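PDB 1YDG: NAD(P)H dehydrogenase (quinone) from Deinococcus radiodurans, which uses FMN to catalyse the reduction of quinones to quinols with NADH or NADPH as electron donor. Local coordinates for residues A5-T17 with D75-R89. Sequence-based numbering, arbitrary orientation.
With SO4 (sulfate ion), chain J.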
loop_
_atom_site.group_PDB
_atom_site.type_symbol
_atom_site.label_atom_id
_atom_site.label_comp_id
_atom_site.label_asym_id
_atom_site.label_seq_id
_atom_site.Cartn_x
_atom_site.Cartn_y
_atom_site.Cartn_z
ATOM N N ALA B 5 5.694 35.532 -10.169
ATOM C CA ALA B 5 5.473 34.510 -11.194
ATOM C C ALA B 5 4.236 33.708 -10.814
ATOM O O ALA B 5 4.066 33.336 -9.663
ATOM C CB ALA B 5 6.683 33.586 -11.304
ATOM N N PRO B 6 3.334 33.484 -11.765
ATOM C CA PRO B 6 2.334 32.469 -11.477
ATOM C C PRO B 6 2.984 31.099 -11.237
ATOM O O PRO B 6 3.984 30.764 -11.873
ATOM C CB PRO B 6 1.474 32.454 -12.741
ATOM C CG PRO B 6 1.700 33.810 -13.375
ATOM C CD PRO B 6 3.127 34.124 -13.073
ATOM N N VAL B 7 2.412 30.337 -10.308
ATOM C CA VAL B 7 2.789 28.936 -10.104
ATOM C C VAL B 7 2.669 28.165 -11.416
ATOM O O VAL B 7 1.687 28.307 -12.145
ATOM C CB VAL B 7 1.884 28.262 -9.031
ATOM C CG1 VAL B 7 2.084 26.738 -8.994
ATOM C CG2 VAL B 7 2.167 28.844 -7.670
ATOM N N LYS B 8 3.669 27.347 -11.714
ATOM C CA LYS B 8 3.652 26.538 -12.936
ATOM C C LYS B 8 3.091 25.163 -12.600
ATOM O O LYS B 8 3.707 24.417 -11.831
ATOM C CB LYS B 8 5.057 26.410 -13.506
ATOM C CG LYS B 8 5.635 27.728 -14.009
ATOM C CD LYS B 8 7.154 27.678 -14.081
ATOM C CE LYS B 8 7.750 28.993 -14.651
ATOM N NZ LYS B 8 7.096 30.222 -14.109
ATOM N N LEU B 9 1.934 24.848 -13.189
ATOM C CA LEU B 9 1.176 23.659 -12.866
ATOM C C LEU B 9 1.054 22.802 -14.094
ATOM O O LEU B 9 0.519 23.254 -15.095
ATOM C CB LEU B 9 -0.230 24.047 -12.369
ATOM C CG LEU B 9 -1.249 22.938 -12.144
ATOM C CD1 LEU B 9 -0.878 22.012 -10.969
ATOM C CD2 LEU B 9 -2.686 23.499 -11.958
ATOM N N ALA B 10 1.545 21.569 -14.005
ATOM C CA ALA B 10 1.385 20.563 -15.054
ATOM C C ALA B 10 0.383 19.515 -14.612
ATOM O O ALA B 10 0.581 18.866 -13.573
ATOM C CB ALA B 10 2.710 19.891 -15.353
ATOM N N ILE B 11 -0.669 19.339 -15.410
ATOM C CA ILE B 11 -1.642 18.254 -15.235
ATOM C C ILE B 11 -1.305 17.206 -16.274
ATOM O O ILE B 11 -1.495 17.449 -17.472
ATOM C CB ILE B 11 -3.098 18.721 -15.466
ATOM C CG1 ILE B 11 -3.421 20.024 -14.712
ATOM C CG2 ILE B 11 -4.092 17.623 -15.104
ATOM C CD1 ILE B 11 -3.225 19.960 -13.243
ATOM N N VAL B 12 -0.775 16.068 -15.825
ATOM C CA VAL B 12 -0.385 14.959 -16.700
ATOM C C VAL B 12 -1.377 13.822 -16.449
ATOM O O VAL B 12 -1.526 13.339 -15.308
ATOM C CB VAL B 12 1.055 14.460 -16.428
ATOM C CG1 VAL B 12 1.410 13.300 -17.349
ATOM C CG2 VAL B 12 2.050 15.578 -16.590
ATOM N N PHE B 13 -2.108 13.453 -17.494
ATOM C CA PHE B 13 -3.202 12.502 -17.361
ATOM C C PHE B 13 -3.160 11.489 -18.488
ATOM O O PHE B 13 -2.791 11.812 -19.634
ATOM C CB PHE B 13 -4.560 13.220 -17.338
ATOM C CG PHE B 13 -5.010 13.694 -18.691
ATOM C CD1 PHE B 13 -5.883 12.924 -19.453
ATOM C CD2 PHE B 13 -4.516 14.873 -19.217
ATOM C CE1 PHE B 13 -6.272 13.331 -20.701
ATOM C CE2 PHE B 13 -4.900 15.296 -20.484
ATOM C CZ PHE B 13 -5.771 14.528 -21.227
ATOM N N TYR B 14 -3.471 10.244 -18.145
ATOM C CA TYR B 14 -3.810 9.241 -19.132
ATOM C C TYR B 14 -5.324 9.054 -19.139
ATOM O O TYR B 14 -5.964 9.070 -18.080
ATOM C CB TYR B 14 -3.125 7.888 -18.878
ATOM C CG TYR B 14 -3.573 6.923 -19.936
ATOM C CD1 TYR B 14 -3.150 7.072 -21.245
ATOM C CD2 TYR B 14 -4.545 5.962 -19.662
ATOM C CE1 TYR B 14 -3.626 6.229 -22.256
ATOM C CE2 TYR B 14 -5.047 5.128 -20.663
ATOM C CZ TYR B 14 -4.574 5.270 -21.959
ATOM O OH TYR B 14 -5.052 4.468 -22.947
ATOM N N SER B 15 -5.892 8.877 -20.328
ATOM C CA SER B 15 -7.313 8.580 -20.481
ATOM C C SER B 15 -7.516 7.694 -21.713
ATOM O O SER B 15 -7.058 8.045 -22.814
ATOM C CB SER B 15 -8.121 9.879 -20.621
ATOM O OG SER B 15 -9.516 9.598 -20.638
ATOM N N SER B 16 -8.178 6.543 -21.537
ATOM C CA SER B 16 -8.622 5.759 -22.677
ATOM C C SER B 16 -9.961 6.288 -23.188
ATOM O O SER B 16 -10.093 6.674 -24.346
ATOM C CB SER B 16 -8.802 4.286 -22.313
ATOM O OG SER B 16 -7.601 3.699 -21.884
ATOM N N THR B 17 -10.961 6.276 -22.313
ATOM C CA THR B 17 -12.353 6.446 -22.730
ATOM C C THR B 17 -12.967 7.790 -22.358
ATOM O O THR B 17 -14.186 7.950 -22.401
ATOM C CB THR B 17 -13.212 5.266 -22.215
ATOM O OG1 THR B 17 -12.975 5.039 -20.811
ATOM C CG2 THR B 17 -12.863 3.989 -22.980
ATOM N N ASP B 75 8.265 18.871 -19.135
ATOM C CA ASP B 75 7.071 19.444 -18.523
ATOM C C ASP B 75 7.157 19.392 -16.989
ATOM O O ASP B 75 6.749 20.349 -16.292
ATOM C CB ASP B 75 5.807 18.702 -19.009
ATOM C CG ASP B 75 5.479 18.987 -20.496
ATOM O OD1 ASP B 75 5.480 20.171 -20.903
ATOM O OD2 ASP B 75 5.205 18.018 -21.238
ATOM N N LEU B 76 7.699 18.294 -16.458
ATOM C CA LEU B 76 7.883 18.196 -15.005
ATOM C C LEU B 76 9.055 19.047 -14.512
ATOM O O LEU B 76 8.985 19.591 -13.422
ATOM C CB LEU B 76 8.030 16.748 -14.552
ATOM C CG LEU B 76 6.936 15.781 -15.022
ATOM C CD1 LEU B 76 7.006 14.513 -14.235
ATOM C CD2 LEU B 76 5.533 16.367 -14.933
ATOM N N GLU B 77 10.125 19.161 -15.312
ATOM C CA GLU B 77 11.225 20.077 -14.985
ATOM C C GLU B 77 10.702 21.512 -14.911
ATOM O O GLU B 77 11.097 22.284 -14.038
ATOM C CB GLU B 77 12.356 19.956 -16.008
ATOM C CG GLU B 77 13.528 20.926 -15.783
ATOM C CD GLU B 77 14.703 20.737 -16.766
ATOM O OE1 GLU B 77 14.801 19.678 -17.425
ATOM O OE2 GLU B 77 15.546 21.669 -16.869
ATOM N N TRP B 78 9.815 21.863 -15.830
ATOM C CA TRP B 78 9.194 23.178 -15.861
ATOM C C TRP B 78 8.258 23.417 -14.672
ATOM O O TRP B 78 8.263 24.510 -14.096
ATOM C CB TRP B 78 8.423 23.372 -17.179
ATOM C CG TRP B 78 7.533 24.577 -17.230
ATOM C CD1 TRP B 78 7.904 25.849 -17.480
ATOM C CD2 TRP B 78 6.117 24.607 -17.003
ATOM N NE1 TRP B 78 6.809 26.685 -17.428
ATOM C CE2 TRP B 78 5.698 25.940 -17.155
ATOM C CE3 TRP B 78 5.157 23.624 -16.694
ATOM C CZ2 TRP B 78 4.374 26.328 -17.003
ATOM C CZ3 TRP B 78 3.854 24.010 -16.551
ATOM C CH2 TRP B 78 3.466 25.351 -16.690
ATOM N N ALA B 79 7.457 22.409 -14.332
ATOM C CA ALA B 79 6.419 22.540 -13.318
ATOM C C ALA B 79 6.990 22.807 -11.927
ATOM O O ALA B 79 8.070 22.368 -11.570
ATOM C CB ALA B 79 5.530 21.292 -13.287
ATOM N N GLU B 80 6.236 23.555 -11.151
ATOM C CA GLU B 80 6.503 23.672 -9.735
ATOM C C GLU B 80 5.494 22.826 -8.974
ATOM O O GLU B 80 5.751 22.411 -7.849
ATOM C CB GLU B 80 6.437 25.129 -9.342
ATOM C CG GLU B 80 7.628 25.904 -9.839
ATOM C CD GLU B 80 7.359 27.373 -10.056
ATOM O OE1 GLU B 80 6.212 27.760 -10.308
ATOM O OE2 GLU B 80 8.319 28.156 -9.973
ATOM N N ALA B 81 4.351 22.570 -9.612
ATOM C CA ALA B 81 3.299 21.756 -9.046
ATOM C C ALA B 81 2.848 20.742 -10.076
ATOM O O ALA B 81 2.559 21.097 -11.202
ATOM C CB ALA B 81 2.142 22.648 -8.613
ATOM N N ILE B 82 2.792 19.472 -9.686
ATOM C CA ILE B 82 2.410 18.391 -10.579
ATOM C C ILE B 82 1.163 17.651 -10.132
ATOM O O ILE B 82 1.037 17.277 -8.962
ATOM C CB ILE B 82 3.550 17.347 -10.671
ATOM C CG1 ILE B 82 4.783 17.976 -11.321
ATOM C CG2 ILE B 82 3.066 16.092 -11.427
ATOM C CD1 ILE B 82 6.130 17.305 -10.965
ATOM N N VAL B 83 0.253 17.407 -11.071
ATOM C CA VAL B 83 -0.843 16.473 -10.835
ATOM C C VAL B 83 -0.762 15.365 -11.860
ATOM O O VAL B 83 -0.634 15.652 -13.052
ATOM C CB VAL B 83 -2.250 17.148 -10.932
ATOM C CG1 VAL B 83 -3.377 16.131 -10.810
ATOM C CG2 VAL B 83 -2.420 18.258 -9.899
ATOM N N PHE B 84 -0.865 14.113 -11.372
ATOM C CA PHE B 84 -0.986 12.890 -12.191
ATOM C C PHE B 84 -2.384 12.283 -12.047
ATOM O O PHE B 84 -2.896 12.130 -10.925
ATOM C CB PHE B 84 0.016 11.819 -11.710
ATOM C CG PHE B 84 1.392 11.945 -12.288
ATOM C CD1 PHE B 84 1.820 13.117 -12.911
ATOM C CD2 PHE B 84 2.285 10.904 -12.162
ATOM C CE1 PHE B 84 3.116 13.226 -13.425
ATOM C CE2 PHE B 84 3.580 11.009 -12.677
ATOM C CZ PHE B 84 3.987 12.163 -13.297
ATOM N N SER B 85 -2.977 11.933 -13.176
ATOM C CA SER B 85 -4.269 11.279 -13.224
ATOM C C SER B 85 -4.185 10.050 -14.111
ATOM O O SER B 85 -3.735 10.128 -15.260
ATOM C CB SER B 85 -5.339 12.254 -13.739
ATOM O OG SER B 85 -6.619 11.656 -13.726
ATOM N N SER B 86 -4.595 8.906 -13.571
ATOM C CA SER B 86 -4.698 7.683 -14.340
ATOM C C SER B 86 -5.930 6.885 -13.967
ATOM O O SER B 86 -6.193 6.734 -12.784
ATOM C CB SER B 86 -3.492 6.793 -14.055
ATOM O OG SER B 86 -3.612 5.597 -14.771
ATOM N N PRO B 87 -6.617 6.281 -14.952
ATOM C CA PRO B 87 -7.618 5.297 -14.540
ATOM C C PRO B 87 -6.915 4.125 -13.884
ATOM O O PRO B 87 -5.724 3.889 -14.119
ATOM C CB PRO B 87 -8.300 4.872 -15.845
ATOM C CG PRO B 87 -7.397 5.335 -16.952
ATOM C CD PRO B 87 -6.476 6.375 -16.418
ATOM N N THR B 88 -7.628 3.409 -13.034
ATOM C CA THR B 88 -7.048 2.222 -12.418
ATOM C C THR B 88 -7.005 1.072 -13.399
ATOM O O THR B 88 -7.924 0.919 -14.204
ATOM C CB THR B 88 -7.832 1.775 -11.182
ATOM O OG1 THR B 88 -7.042 0.841 -10.443
ATOM C CG2 THR B 88 -9.117 1.077 -11.582
ATOM N N ARG B 89 -5.916 0.299 -13.358
ATOM C CA ARG B 89 -5.850 -1.037 -13.959
ATOM C C ARG B 89 -5.457 -2.036 -12.881
ATOM O O ARG B 89 -4.311 -2.053 -12.455
ATOM C CB ARG B 89 -4.775 -1.131 -15.050
ATOM C CG ARG B 89 -5.000 -0.278 -16.251
ATOM C CD ARG B 89 -6.115 -0.778 -17.136
ATOM N NE ARG B 89 -6.237 0.103 -18.289
ATOM C CZ ARG B 89 -7.091 1.118 -18.396
ATOM N NH1 ARG B 89 -7.968 1.407 -17.434
ATOM N NH2 ARG B 89 -7.070 1.845 -19.495
HETATM S S SO4 J . -10.806 6.764 -18.723
HETATM O O1 SO4 J . -12.109 7.034 -19.332
HETATM O O2 SO4 J . -10.984 6.198 -17.403
HETATM O O3 SO4 J . -10.101 5.829 -19.600
HETATM O O4 SO4 J . -10.071 8.013 -18.571
HETATM O O HOH W 1 6.196 30.483 -10.966
HETATM O O HOH W 2 -6.949 9.611 -15.652
HETATM O O HOH W 3 -5.875 1.217 -22.155
#
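Lys8 lays its aliphatic chain over one face of the Trp78 indole, its CB 3.6 Å from the centroid of the six-membered ring and 15° off the ring normal, a CH-pi contact. With CG placed beside its carbonyl carbon and opposite N (chi1 169°), Trp78 swings its indole from the end of helix 73-78 toward strand 8-13; the ring's CZ3 edge meets Leu9 O, and Arg39 adds a cation-pi contact. Replacing Trp78 with alanine removes the indole face and would probably leave the Lys8 methylenes without their flat support, free to turn. Beside this pair, Glu80 reaches back with OE1 to accept from Lys8 N at 2.9 Å, on the anti side of the carboxylate, while Lys8 O receives both Glu80 N and Ala81 N, so three hydrogen bonds tie the Lys8 backbone to the passage from helix to strand.

Beyond it the strands run parallel, and backbone bonds alternate from Ala10 N to Tyr14 N. On one side of the sheet Ile11 CD1 packs against Val83 CB (3.8 Å), the two side chains pointing the same way. On the other, Val12 lies alongside Phe84, CB 3.8 Å from CD1, and crosses Leu76 at about a right angle.

At the carboxyl ends Pro87 CD sits at the edge of the Tyr14 ring, 3.8 Å from CD2. Arg89 NH2 approaches CE2, its guanidinium turned 81° to the ring; Tyr14 OH accepts from Ser16 OG and also bonds Glu45. A sulfate is held by Ser15 OG, Ser16 N, Thr17 N and Thr17 OG1 (2.6 Å to O1), with Thr19 N and Gly20 N completing the site. Ser15, Ser16 and Thr17 bind FMN, as do Thr88 and Arg89, so the paired strand ends unite two parts of the flavin site; the donor-rich loop is consistent with a phosphate site that the sulfate mimics.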